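Side-chain contacts in 3-alpha-hydroxysteroid dehydrogenase (Pseudomonas sp., PDB 2DKN), which probably catalyses the reversible NAD(H)-dependent oxidation of 3-alpha-hydroxysteroids to 3-oxosteroids, using a Rossmann-fold coenzyme site: residues A123-V128 with T149-A154; L81-N86 with A137-L142; A15-L20 with A223-L228. All blocks are in the same frame, centred on the assembly; numbering follows the deposited sequence.

Contact 1 (A123-V128 with T149-A154). With NAI (1,4-dihydronicotinamide adenine dinucleotide), chain C.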
loop_
_atom_site.group_PDB
_atom_site.type_symbol
_atom_site.label_atom_id
_atom_site.label_comp_id
_atom_site.label_asym_id
_atom_site.label_seq_id
_atom_site.Cartn_x
_atom_site.Cartn_y
_atom_site.Cartn_z
ATOM N N ALA A 123 -9.475 11.739 12.540
ATOM C CA ALA A 123 -10.778 11.380 12.006
ATOM C C ALA A 123 -11.876 12.215 12.639
ATOM O O ALA A 123 -12.899 12.456 12.013
ATOM C CB ALA A 123 -11.045 9.893 12.210
ATOM N N GLU A 124 -11.675 12.664 13.877
ATOM C CA GLU A 124 -12.734 13.391 14.578
ATOM C C GLU A 124 -12.616 14.903 14.516
ATOM O O GLU A 124 -13.421 15.590 15.118
ATOM C CB GLU A 124 -12.958 12.930 16.039
ATOM C CG GLU A 124 -11.829 12.205 16.697
ATOM C CD GLU A 124 -11.659 10.804 16.173
ATOM O OE1 GLU A 124 -10.513 10.318 16.197
ATOM O OE2 GLU A 124 -12.663 10.197 15.722
ATOM N N LEU A 125 -11.634 15.420 13.788
ATOM C CA LEU A 125 -11.528 16.861 13.573
ATOM C C LEU A 125 -12.759 17.379 12.824
ATOM O O LEU A 125 -13.132 16.827 11.793
ATOM C CB LEU A 125 -10.253 17.192 12.764
ATOM C CG LEU A 125 -8.894 16.937 13.427
ATOM C CD1 LEU A 125 -7.755 16.937 12.386
ATOM C CD2 LEU A 125 -8.614 17.946 14.562
ATOM N N PRO A 126 -13.412 18.433 13.346
ATOM C CA PRO A 126 -14.600 18.956 12.655
ATOM C C PRO A 126 -14.380 19.281 11.177
ATOM O O PRO A 126 -15.261 19.040 10.347
ATOM C CB PRO A 126 -14.938 20.224 13.453
ATOM C CG PRO A 126 -14.475 19.866 14.865
ATOM C CD PRO A 126 -13.144 19.156 14.606
ATOM N N MET A 127 -13.207 19.804 10.847
ATOM C CA MET A 127 -12.932 20.203 9.468
ATOM C C MET A 127 -13.059 19.024 8.509
ATOM O O MET A 127 -13.411 19.214 7.339
ATOM C CB MET A 127 -11.562 20.853 9.356
ATOM C CG MET A 127 -10.439 19.918 9.729
ATOM S SD MET A 127 -8.817 20.641 9.370
ATOM C CE MET A 127 -8.354 21.209 11.003
ATOM N N VAL A 128 -12.784 17.812 8.996
ATOM C CA VAL A 128 -12.912 16.604 8.187
ATOM C C VAL A 128 -14.336 16.391 7.664
ATOM O O VAL A 128 -14.541 16.099 6.495
ATOM C CB VAL A 128 -12.414 15.350 8.959
ATOM C CG1 VAL A 128 -12.828 14.066 8.244
ATOM C CG2 VAL A 128 -10.917 15.442 9.102
ATOM N N THR A 149 -1.446 24.380 11.694
ATOM C CA THR A 149 -1.314 23.806 10.359
ATOM C C THR A 149 -1.158 22.285 10.374
ATOM O O THR A 149 -1.616 21.616 9.442
ATOM C CB THR A 149 -0.153 24.422 9.571
ATOM O OG1 THR A 149 1.036 24.304 10.348
ATOM C CG2 THR A 149 -0.425 25.899 9.258
ATOM N N HIS A 150 -0.517 21.727 11.409
ATOM C CA HIS A 150 -0.356 20.273 11.440
ATOM C C HIS A 150 -1.689 19.532 11.528
ATOM O O HIS A 150 -1.792 18.400 11.064
ATOM C CB HIS A 150 0.639 19.805 12.518
ATOM C CG HIS A 150 0.046 19.617 13.882
ATOM N ND1 HIS A 150 -0.029 20.636 14.810
ATOM C CD2 HIS A 150 -0.438 18.509 14.502
ATOM C CE1 HIS A 150 -0.572 20.176 15.926
ATOM N NE2 HIS A 150 -0.831 18.889 15.766
ATOM N N LEU A 151 -2.680 20.159 12.154
ATOM C CA LEU A 151 -4.005 19.569 12.285
ATOM C C LEU A 151 -4.725 19.688 10.966
ATOM O O LEU A 151 -5.439 18.774 10.572
ATOM C CB LEU A 151 -4.827 20.237 13.376
ATOM C CG LEU A 151 -4.231 19.951 14.762
ATOM C CD1 LEU A 151 -4.895 20.801 15.849
ATOM C CD2 LEU A 151 -4.327 18.488 15.079
ATOM N N ALA A 152 -4.534 20.811 10.276
ATOM C CA ALA A 152 -5.091 20.946 8.932
ATOM C C ALA A 152 -4.423 19.966 7.967
ATOM O O ALA A 152 -5.074 19.452 7.051
ATOM C CB ALA A 152 -4.940 22.379 8.414
ATOM N N TYR A 153 -3.128 19.740 8.149
ATOM C CA TYR A 153 -2.416 18.764 7.329
ATOM C C TYR A 153 -2.936 17.329 7.527
ATOM O O TYR A 153 -3.321 16.645 6.563
ATOM C CB TYR A 153 -0.906 18.848 7.599
ATOM C CG TYR A 153 -0.100 17.984 6.668
ATOM C CD1 TYR A 153 0.051 18.357 5.349
ATOM C CD2 TYR A 153 0.530 16.808 7.099
ATOM C CE1 TYR A 153 0.777 17.598 4.456
ATOM C CE2 TYR A 153 1.284 16.023 6.178
ATOM C CZ TYR A 153 1.376 16.435 4.863
ATOM O OH TYR A 153 2.106 15.742 3.881
ATOM N N ALA A 154 -2.973 16.875 8.777
ATOM C CA ALA A 154 -3.515 15.556 9.088
ATOM C C ALA A 154 -4.980 15.460 8.687
ATOM O O ALA A 154 -5.395 14.457 8.127
ATOM C CB ALA A 154 -3.373 15.232 10.576
HETATM P PA NAI C . 7.097 19.572 -3.005
HETATM O O1A NAI C . 6.856 20.864 -2.338
HETATM O O2A NAI C . 8.474 19.284 -3.469
HETATM O O5B NAI C . 6.118 19.427 -4.264
HETATM C C5B NAI C . 4.772 19.795 -4.178
HETATM C C4B NAI C . 4.420 20.526 -5.466
HETATM O O4B NAI C . 3.055 20.875 -5.327
HETATM C C3B NAI C . 5.222 21.812 -5.662
HETATM O O3B NAI C . 5.729 21.908 -6.979
HETATM C C2B NAI C . 4.153 22.870 -5.456
HETATM O O2B NAI C . 4.374 24.067 -6.169
HETATM C C1B NAI C . 2.869 22.145 -5.871
HETATM N N9A NAI C . 1.765 22.905 -5.267
HETATM C C8A NAI C . 1.594 23.232 -3.937
HETATM N N7A NAI C . 0.491 24.018 -3.849
HETATM C C5A NAI C . -0.020 24.212 -5.100
HETATM C C6A NAI C . -1.111 24.933 -5.601
HETATM N N6A NAI C . -1.842 25.773 -4.838
HETATM N N1A NAI C . -1.351 24.910 -6.961
HETATM C C2A NAI C . -0.538 24.204 -7.820
HETATM N N3A NAI C . 0.538 23.495 -7.335
HETATM C C4A NAI C . 0.793 23.515 -5.993
HETATM O O3 NAI C . 6.559 18.480 -1.960
HETATM P PN NAI C . 6.467 16.881 -2.139
HETATM O O1N NAI C . 6.842 16.441 -3.494
HETATM O O2N NAI C . 7.196 16.303 -0.996
HETATM O O5D NAI C . 4.893 16.681 -1.904
HETATM C C5D NAI C . 4.083 16.017 -2.864
HETATM C C4D NAI C . 2.900 15.436 -2.100
HETATM O O4D NAI C . 3.402 14.459 -1.195
HETATM C C3D NAI C . 2.157 16.465 -1.252
HETATM O O3D NAI C . 0.767 16.180 -1.349
HETATM C C2D NAI C . 2.600 16.128 0.170
HETATM O O2D NAI C . 1.601 16.434 1.102
HETATM C C1D NAI C . 2.803 14.622 0.073
HETATM N N1N NAI C . 3.678 14.077 1.147
HETATM C C2N NAI C . 4.974 14.500 1.250
HETATM C C3N NAI C . 5.786 13.983 2.247
HETATM C C7N NAI C . 7.233 14.401 2.329
HETATM O O7N NAI C . 7.925 13.951 3.442
HETATM N N7N NAI C . 7.810 15.151 1.371
HETATM C C4N NAI C . 5.284 13.022 3.145
HETATM C C5N NAI C . 3.956 12.569 2.997
HETATM C C6N NAI C . 3.171 13.116 1.992
#

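Contact 2 (L81-N86 with A137-L142). With NAI (1,4-dihydronicotinamide adenine dinucleotide), chain C.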
loop_
_atom_site.group_PDB
_atom_site.type_symbol
_atom_site.label_atom_id
_atom_site.label_comp_id
_atom_site.label_asym_id
_atom_site.label_seq_id
_atom_site.Cartn_x
_atom_site.Cartn_y
_atom_site.Cartn_z
ATOM N N LEU A 81 -5.299 27.367 3.795
ATOM C CA LEU A 81 -4.641 27.084 2.525
ATOM C C LEU A 81 -4.373 25.576 2.400
ATOM O O LEU A 81 -4.544 24.997 1.331
ATOM C CB LEU A 81 -3.327 27.880 2.415
ATOM C CG LEU A 81 -2.480 27.595 1.173
ATOM C CD1 LEU A 81 -3.265 27.964 -0.096
ATOM C CD2 LEU A 81 -1.149 28.369 1.252
ATOM N N VAL A 82 -3.956 24.967 3.508
ATOM C CA VAL A 82 -3.680 23.522 3.574
ATOM C C VAL A 82 -4.914 22.721 3.117
ATOM O O VAL A 82 -4.820 21.830 2.249
ATOM C CB VAL A 82 -3.238 23.104 5.003
ATOM C CG1 VAL A 82 -3.089 21.591 5.103
ATOM C CG2 VAL A 82 -1.924 23.807 5.384
ATOM N N VAL A 83 -6.080 23.065 3.663
ATOM C CA VAL A 83 -7.317 22.399 3.280
ATOM C C VAL A 83 -7.676 22.671 1.819
ATOM O O VAL A 83 -8.070 21.771 1.086
ATOM C CB VAL A 83 -8.481 22.838 4.211
ATOM C CG1 VAL A 83 -9.828 22.477 3.613
ATOM C CG2 VAL A 83 -8.285 22.200 5.589
ATOM N N ALA A 84 -7.527 23.914 1.383
ATOM C CA ALA A 84 -7.916 24.278 0.024
ATOM C C ALA A 84 -7.116 23.487 -1.006
ATOM O O ALA A 84 -7.648 23.064 -2.031
ATOM C CB ALA A 84 -7.703 25.788 -0.197
ATOM N N VAL A 85 -5.824 23.329 -0.752
ATOM C CA VAL A 85 -4.966 22.639 -1.726
ATOM C C VAL A 85 -5.034 21.132 -1.516
ATOM O O VAL A 85 -5.291 20.388 -2.457
ATOM C CB VAL A 85 -3.480 23.087 -1.661
ATOM C CG1 VAL A 85 -2.707 22.448 -2.817
ATOM C CG2 VAL A 85 -3.385 24.560 -1.788
ATOM N N ASN A 86 -4.794 20.680 -0.288
ATOM C CA ASN A 86 -4.637 19.245 -0.058
ATOM C C ASN A 86 -5.916 18.457 -0.233
ATOM O O ASN A 86 -5.871 17.264 -0.583
ATOM C CB ASN A 86 -4.069 18.950 1.328
ATOM C CG ASN A 86 -2.626 19.405 1.477
ATOM O OD1 ASN A 86 -2.055 19.970 0.550
ATOM N ND2 ASN A 86 -2.027 19.145 2.648
ATOM N N ALA A 137 -15.983 26.491 2.104
ATOM C CA ALA A 137 -15.931 27.665 2.978
ATOM C C ALA A 137 -15.964 27.233 4.449
ATOM O O ALA A 137 -15.236 27.766 5.280
ATOM C CB ALA A 137 -17.094 28.640 2.655
ATOM N N ARG A 138 -16.816 26.259 4.767
ATOM C CA ARG A 138 -16.927 25.770 6.135
ATOM C C ARG A 138 -15.662 25.054 6.587
ATOM O O ARG A 138 -15.229 25.215 7.726
ATOM C CB ARG A 138 -18.164 24.854 6.257
ATOM C CG ARG A 138 -18.483 24.336 7.655
ATOM C CD ARG A 138 -18.516 25.440 8.708
ATOM N NE ARG A 138 -18.889 24.914 10.027
ATOM C CZ ARG A 138 -18.820 25.617 11.160
ATOM N NH1 ARG A 138 -18.381 26.863 11.139
ATOM N NH2 ARG A 138 -19.172 25.067 12.315
ATOM N N ALA A 139 -15.079 24.245 5.702
ATOM C CA ALA A 139 -13.860 23.507 6.032
ATOM C C ALA A 139 -12.718 24.482 6.326
ATOM O O ALA A 139 -11.965 24.299 7.284
ATOM C CB ALA A 139 -13.484 22.558 4.879
ATOM N N ILE A 140 -12.593 25.520 5.498
ATOM C CA ILE A 140 -11.544 26.525 5.693
ATOM C C ILE A 140 -11.758 27.281 7.021
ATOM O O ILE A 140 -10.827 27.508 7.790
ATOM C CB ILE A 140 -11.505 27.523 4.487
ATOM C CG1 ILE A 140 -10.922 26.820 3.250
ATOM C CG2 ILE A 140 -10.722 28.793 4.835
ATOM C CD1 ILE A 140 -10.919 27.643 1.965
ATOM N N GLU A 141 -12.998 27.654 7.296
ATOM C CA GLU A 141 -13.304 28.338 8.560
ATOM C C GLU A 141 -12.926 27.460 9.761
ATOM O O GLU A 141 -12.266 27.915 10.695
ATOM C CB GLU A 141 -14.788 28.695 8.603
ATOM C CG GLU A 141 -15.248 29.272 9.932
ATOM C CD GLU A 141 -16.720 29.637 9.920
ATOM O OE1 GLU A 141 -17.538 28.872 9.341
ATOM O OE2 GLU A 141 -17.059 30.697 10.484
ATOM N N LEU A 142 -13.366 26.205 9.736
ATOM C CA LEU A 142 -13.050 25.254 10.806
ATOM C C LEU A 142 -11.553 25.028 10.954
ATOM O O LEU A 142 -11.042 24.934 12.076
ATOM C CB LEU A 142 -13.748 23.926 10.560
ATOM C CG LEU A 142 -15.278 23.918 10.731
ATOM C CD1 LEU A 142 -15.863 22.623 10.246
ATOM C CD2 LEU A 142 -15.682 24.204 12.190
HETATM P PA NAI C . 7.097 19.572 -3.005
HETATM O O1A NAI C . 6.856 20.864 -2.338
HETATM O O2A NAI C . 8.474 19.284 -3.469
HETATM O O5B NAI C . 6.118 19.427 -4.264
HETATM C C5B NAI C . 4.772 19.795 -4.178
HETATM C C4B NAI C . 4.420 20.526 -5.466
HETATM O O4B NAI C . 3.055 20.875 -5.327
HETATM C C3B NAI C . 5.222 21.812 -5.662
HETATM O O3B NAI C . 5.729 21.908 -6.979
HETATM C C2B NAI C . 4.153 22.870 -5.456
HETATM O O2B NAI C . 4.374 24.067 -6.169
HETATM C C1B NAI C . 2.869 22.145 -5.871
HETATM N N9A NAI C . 1.765 22.905 -5.267
HETATM C C8A NAI C . 1.594 23.232 -3.937
HETATM N N7A NAI C . 0.491 24.018 -3.849
HETATM C C5A NAI C . -0.020 24.212 -5.100
HETATM C C6A NAI C . -1.111 24.933 -5.601
HETATM N N6A NAI C . -1.842 25.773 -4.838
HETATM N N1A NAI C . -1.351 24.910 -6.961
HETATM C C2A NAI C . -0.538 24.204 -7.820
HETATM N N3A NAI C . 0.538 23.495 -7.335
HETATM C C4A NAI C . 0.793 23.515 -5.993
HETATM O O3 NAI C . 6.559 18.480 -1.960
HETATM P PN NAI C . 6.467 16.881 -2.139
HETATM O O1N NAI C . 6.842 16.441 -3.494
HETATM O O2N NAI C . 7.196 16.303 -0.996
HETATM O O5D NAI C . 4.893 16.681 -1.904
HETATM C C5D NAI C . 4.083 16.017 -2.864
HETATM C C4D NAI C . 2.900 15.436 -2.100
HETATM O O4D NAI C . 3.402 14.459 -1.195
HETATM C C3D NAI C . 2.157 16.465 -1.252
HETATM O O3D NAI C . 0.767 16.180 -1.349
HETATM C C2D NAI C . 2.600 16.128 0.170
HETATM O O2D NAI C . 1.601 16.434 1.102
HETATM C C1D NAI C . 2.803 14.622 0.073
HETATM N N1N NAI C . 3.678 14.077 1.147
HETATM C C2N NAI C . 4.974 14.500 1.250
HETATM C C3N NAI C . 5.786 13.983 2.247
HETATM C C7N NAI C . 7.233 14.401 2.329
HETATM O O7N NAI C . 7.925 13.951 3.442
HETATM N N7N NAI C . 7.810 15.151 1.371
HETATM C C4N NAI C . 5.284 13.022 3.145
HETATM C C5N NAI C . 3.956 12.569 2.997
HETATM C C6N NAI C . 3.171 13.116 1.992
#

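Contact 3 (A15-L20 with A223-L228)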
loop_
_atom_site.group_PDB
_atom_site.type_symbol
_atom_site.label_atom_id
_atom_site.label_comp_id
_atom_site.label_asym_id
_atom_site.label_seq_id
_atom_site.Cartn_x
_atom_site.Cartn_y
_atom_site.Cartn_z
ATOM N N ALA A 15 7.683 15.824 -9.617
ATOM C CA ALA A 15 8.789 16.009 -10.566
ATOM C C ALA A 15 9.452 14.663 -10.856
ATOM O O ALA A 15 9.769 14.347 -12.002
ATOM C CB ALA A 15 9.806 16.974 -9.989
ATOM N N ALA A 16 9.627 13.860 -9.815
ATOM C CA ALA A 16 10.263 12.556 -9.979
ATOM C C ALA A 16 9.390 11.660 -10.862
ATOM O O ALA A 16 9.886 10.926 -11.725
ATOM C CB ALA A 16 10.523 11.917 -8.616
ATOM N N LEU A 17 8.083 11.726 -10.637
ATOM C CA LEU A 17 7.137 10.904 -11.368
ATOM C C LEU A 17 7.033 11.359 -12.832
ATOM O O LEU A 17 6.970 10.536 -13.748
ATOM C CB LEU A 17 5.766 10.967 -10.678
ATOM C CG LEU A 17 4.683 10.162 -11.361
ATOM C CD1 LEU A 17 4.983 8.637 -11.278
ATOM C CD2 LEU A 17 3.336 10.513 -10.690
ATOM N N LYS A 18 7.019 12.674 -13.047
ATOM C CA LYS A 18 6.984 13.214 -14.406
ATOM C C LYS A 18 8.168 12.663 -15.200
ATOM O O LYS A 18 8.018 12.213 -16.333
ATOM C CB LYS A 18 7.040 14.747 -14.358
ATOM C CG LYS A 18 7.423 15.455 -15.671
ATOM C CD LYS A 18 7.424 16.985 -15.461
ATOM C CE LYS A 18 8.673 17.420 -14.646
ATOM N NZ LYS A 18 8.787 18.908 -14.287
ATOM N N GLU A 19 9.346 12.686 -14.586
ATOM C CA GLU A 19 10.555 12.186 -15.234
ATOM C C GLU A 19 10.471 10.680 -15.490
ATOM O O GLU A 19 10.741 10.209 -16.597
ATOM C CB GLU A 19 11.737 12.504 -14.346
ATOM C CG GLU A 19 13.065 11.985 -14.832
ATOM C CD GLU A 19 14.200 12.629 -14.062
ATOM O OE1 GLU A 19 14.429 13.845 -14.254
ATOM O OE2 GLU A 19 14.854 11.933 -13.257
ATOM N N LEU A 20 10.103 9.929 -14.461
ATOM C CA LEU A 20 9.915 8.474 -14.599
ATOM C C LEU A 20 8.981 8.091 -15.762
ATOM O O LEU A 20 9.335 7.272 -16.615
ATOM C CB LEU A 20 9.416 7.887 -13.265
ATOM C CG LEU A 20 9.279 6.363 -13.126
ATOM C CD1 LEU A 20 9.103 5.995 -11.650
ATOM C CD2 LEU A 20 8.108 5.834 -13.931
ATOM N N ALA A 223 6.056 3.598 -6.826
ATOM C CA ALA A 223 4.785 3.070 -6.296
ATOM C C ALA A 223 3.567 3.664 -7.023
ATOM O O ALA A 223 2.595 2.953 -7.349
ATOM C CB ALA A 223 4.704 3.319 -4.821
ATOM N N ILE A 224 3.602 4.962 -7.287
ATOM C CA ILE A 224 2.511 5.588 -8.032
ATOM C C ILE A 224 2.395 5.016 -9.450
ATOM O O ILE A 224 1.288 4.699 -9.920
ATOM C CB ILE A 224 2.688 7.117 -8.099
ATOM C CG1 ILE A 224 2.651 7.719 -6.687
ATOM C CG2 ILE A 224 1.619 7.757 -9.010
ATOM C CD1 ILE A 224 3.105 9.202 -6.655
ATOM N N ALA A 225 3.535 4.882 -10.130
ATOM C CA ALA A 225 3.540 4.370 -11.507
ATOM C C ALA A 225 2.978 2.945 -11.536
ATOM O O ALA A 225 2.247 2.576 -12.460
ATOM C CB ALA A 225 4.949 4.375 -12.077
ATOM N N PHE A 226 3.336 2.152 -10.531
ATOM C CA PHE A 226 2.782 0.800 -10.443
ATOM C C PHE A 226 1.257 0.830 -10.363
ATOM O O PHE A 226 0.577 0.082 -11.074
ATOM C CB PHE A 226 3.370 0.010 -9.268
ATOM C CG PHE A 226 2.597 -1.245 -8.951
ATOM C CD1 PHE A 226 1.817 -1.313 -7.788
ATOM C CD2 PHE A 226 2.658 -2.356 -9.802
ATOM C CE1 PHE A 226 1.083 -2.470 -7.464
ATOM C CE2 PHE A 226 1.929 -3.529 -9.487
ATOM C CZ PHE A 226 1.137 -3.571 -8.318
ATOM N N LEU A 227 0.724 1.657 -9.466
ATOM C CA LEU A 227 -0.726 1.721 -9.267
ATOM C C LEU A 227 -1.445 2.279 -10.483
ATOM O O LEU A 227 -2.611 1.961 -10.713
ATOM C CB LEU A 227 -1.082 2.513 -8.002
ATOM C CG LEU A 227 -0.627 1.854 -6.682
ATOM C CD1 LEU A 227 -0.837 2.837 -5.551
ATOM C CD2 LEU A 227 -1.428 0.577 -6.427
ATOM N N LEU A 228 -0.752 3.095 -11.273
ATOM C CA LEU A 228 -1.334 3.630 -12.517
ATOM C C LEU A 228 -1.484 2.596 -13.619
ATOM O O LEU A 228 -2.365 2.724 -14.516
ATOM C CB LEU A 228 -0.433 4.743 -13.053
ATOM C CG LEU A 228 -0.813 6.226 -13.024
ATOM C CD1 LEU A 228 -1.974 6.653 -12.145
ATOM C CD2 LEU A 228 0.402 7.138 -12.923
#

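Contact 1 (A123-V128 with T149-A154)
Met127 curls its thioether against the backbone of helix 149-166: SD lies 3.8 Å from CA of Ala152, and CE reaches to 3.8 Å from O of Leu151. Beside it Leu125 brings CD1 to 3.5 Å from that same O of Leu151, while its CD2 meets CD2 of Leu151, methyl against methyl, at 4.4 Å. No hydrogen bond crosses this buried contact. Met127 gets there with CG between its backbone N and carbonyl carbon (chi1 62°) and a bend at chi3 that folds the methyl onto the helix. Cut back to an alanine, this position would probably leave the backbone of Leu151 and Ala152 without its thioether cover and open a gap beside Leu125. The helix so covered carries the Tyr-x-x-x-Lys pattern of short-chain dehydrogenases, Tyr153 and Lys157, both hydrogen-bonded to the coenzyme. With CG anti to the backbone N (chi1 -173°), the Tyr153 ring extends from the helix toward the nicotinamide ribose, where its OH bonds to O2D at 2.9 Å, the sugar oxygen lying in the ring plane at its edge. Farther out, Gln146 touches Leu125, Met127 and Leu151, and CB of Ala152 turns from Met127 to pack on Ser79 and Val82 of helix 79-102.

Contact 2 (L81-N86 with A137-L142)
Val83 points its side chain at helix 136-146, and its CG1 is the branch that meets both main partners there. CG1 of Val83 approaches CB of Ala139 to 3.9 Å. More loosely, CG1 of Val83 lies 4.5 Å from CG1 of Ile140. The two residues of the second helix present themselves differently: the CB of Ala139 points toward helix 79-102, whereas Ile140 leaves its backbone to one side, and its extended chain (chi2 176°) brings CD1 against CB of Ala84, at 4.3 Å. The contact is thus wholly apolar, made by methyl and methylene groups, between helix segments whose axes approach to 8.9 Å and run roughly antiparallel, at 142°. Met131 of helix 126-133 packs on both Val83 and Ala139.

Polar groups sit on the far side of helix 136-146. There NH1 of Arg138 forms a salt bridge with OE1 of Glu141, one turn on, at 2.8 Å; the oxygen lies in the guanidinium plane but is met from above the carboxylate plane. CD2 of Leu142 covers a face of the guanidinium, 3.5 Å above its centre.

On the other flank of helix 79-102, CG2 of Val85 rests 3.6 Å from N6A of the coenzyme's adenine. In many short-chain dehydrogenases the equivalent of helix 79-102 pairs with a second subunit; here no other chain touches either segment, and helices 126-133 and 136-146, which come between strand 108-112 and helix 149-166 in sequence, pack over this region of the coenzyme-binding Rossmann fold.

Contact 3 (A15-L20 with A223-L228)
The backbone N-H of Leu228 is shared by two carbonyls near the end of helix 217-228: N of Leu228 donates to O of Ile224 at 2.9 Å and, weakly, to O of Ala225 at 3.3 Å. In the partner helix N of Leu20 donates to O of Ala16 at 2.9 Å. Between the helices themselves the contact is apolar. Leu17 makes the largest share of it, directing both methyls at helix 217-228. Its CD2 comes to 3.7 Å from CG2 of Ile224, the two side chains crossing at about a right angle, and its CD1 lies 4.3 Å from CB of Ala225. One turn later along helix 12-23, Leu20 reaches the same alanine, its CD2 meeting CB of Ala225 at 3.9 Å. The small Ala225 thus takes a leucine methyl from each of two successive turns. Leu20 does this with an extended chain, CG anti to the backbone N (chi1 -174°).

Helix 12-23 follows the glycine-rich turn after the first strand of the Rossmann fold, and helix 217-228 comes, in sequence, between strands 177-183 and 239-242. Both helices lie on the same face of the parallel sheet, their segments inclined at 55° with axes 10.5 Å apart at closest. Ile224 fills the angle between helices and sheet: CG2 serves Leu17, and the side chain also packs on Val110, Val112 and Val181 of strands 108-112 and 177-183. Leu20 extends the seam to Arg218 and Glu222, earlier in helix 217-228. Another face of that helix meets the second subunit, where the ring of Phe226 stacks on Phe226 of the other chain.

How the contacts relate
Contacts 1 and 2 are buried and adjoin, their centres about 10 Å apart; contact 3, partly buried, lies across the chain's centre, its centre 27 to 28 Å from theirs. Helices 126-133, 136-146 and 149-166 follow one another in the chain and tie contacts 1 and 2 together, Val82 packing on Ala152 and Tyr153; contact 3 uses helices 12-23 and 217-228, which neither shares, and borders the subunit interface. Contact 1 touches the coenzyme by a hydrogen bond to the nicotinamide ribose, contact 2 by valine methyls in van der Waals contact with the adenine. Contacts 2 and 3 join helix to helix, contact 1 a loop and helix start to a helix; none has a hydrogen bond between its segments.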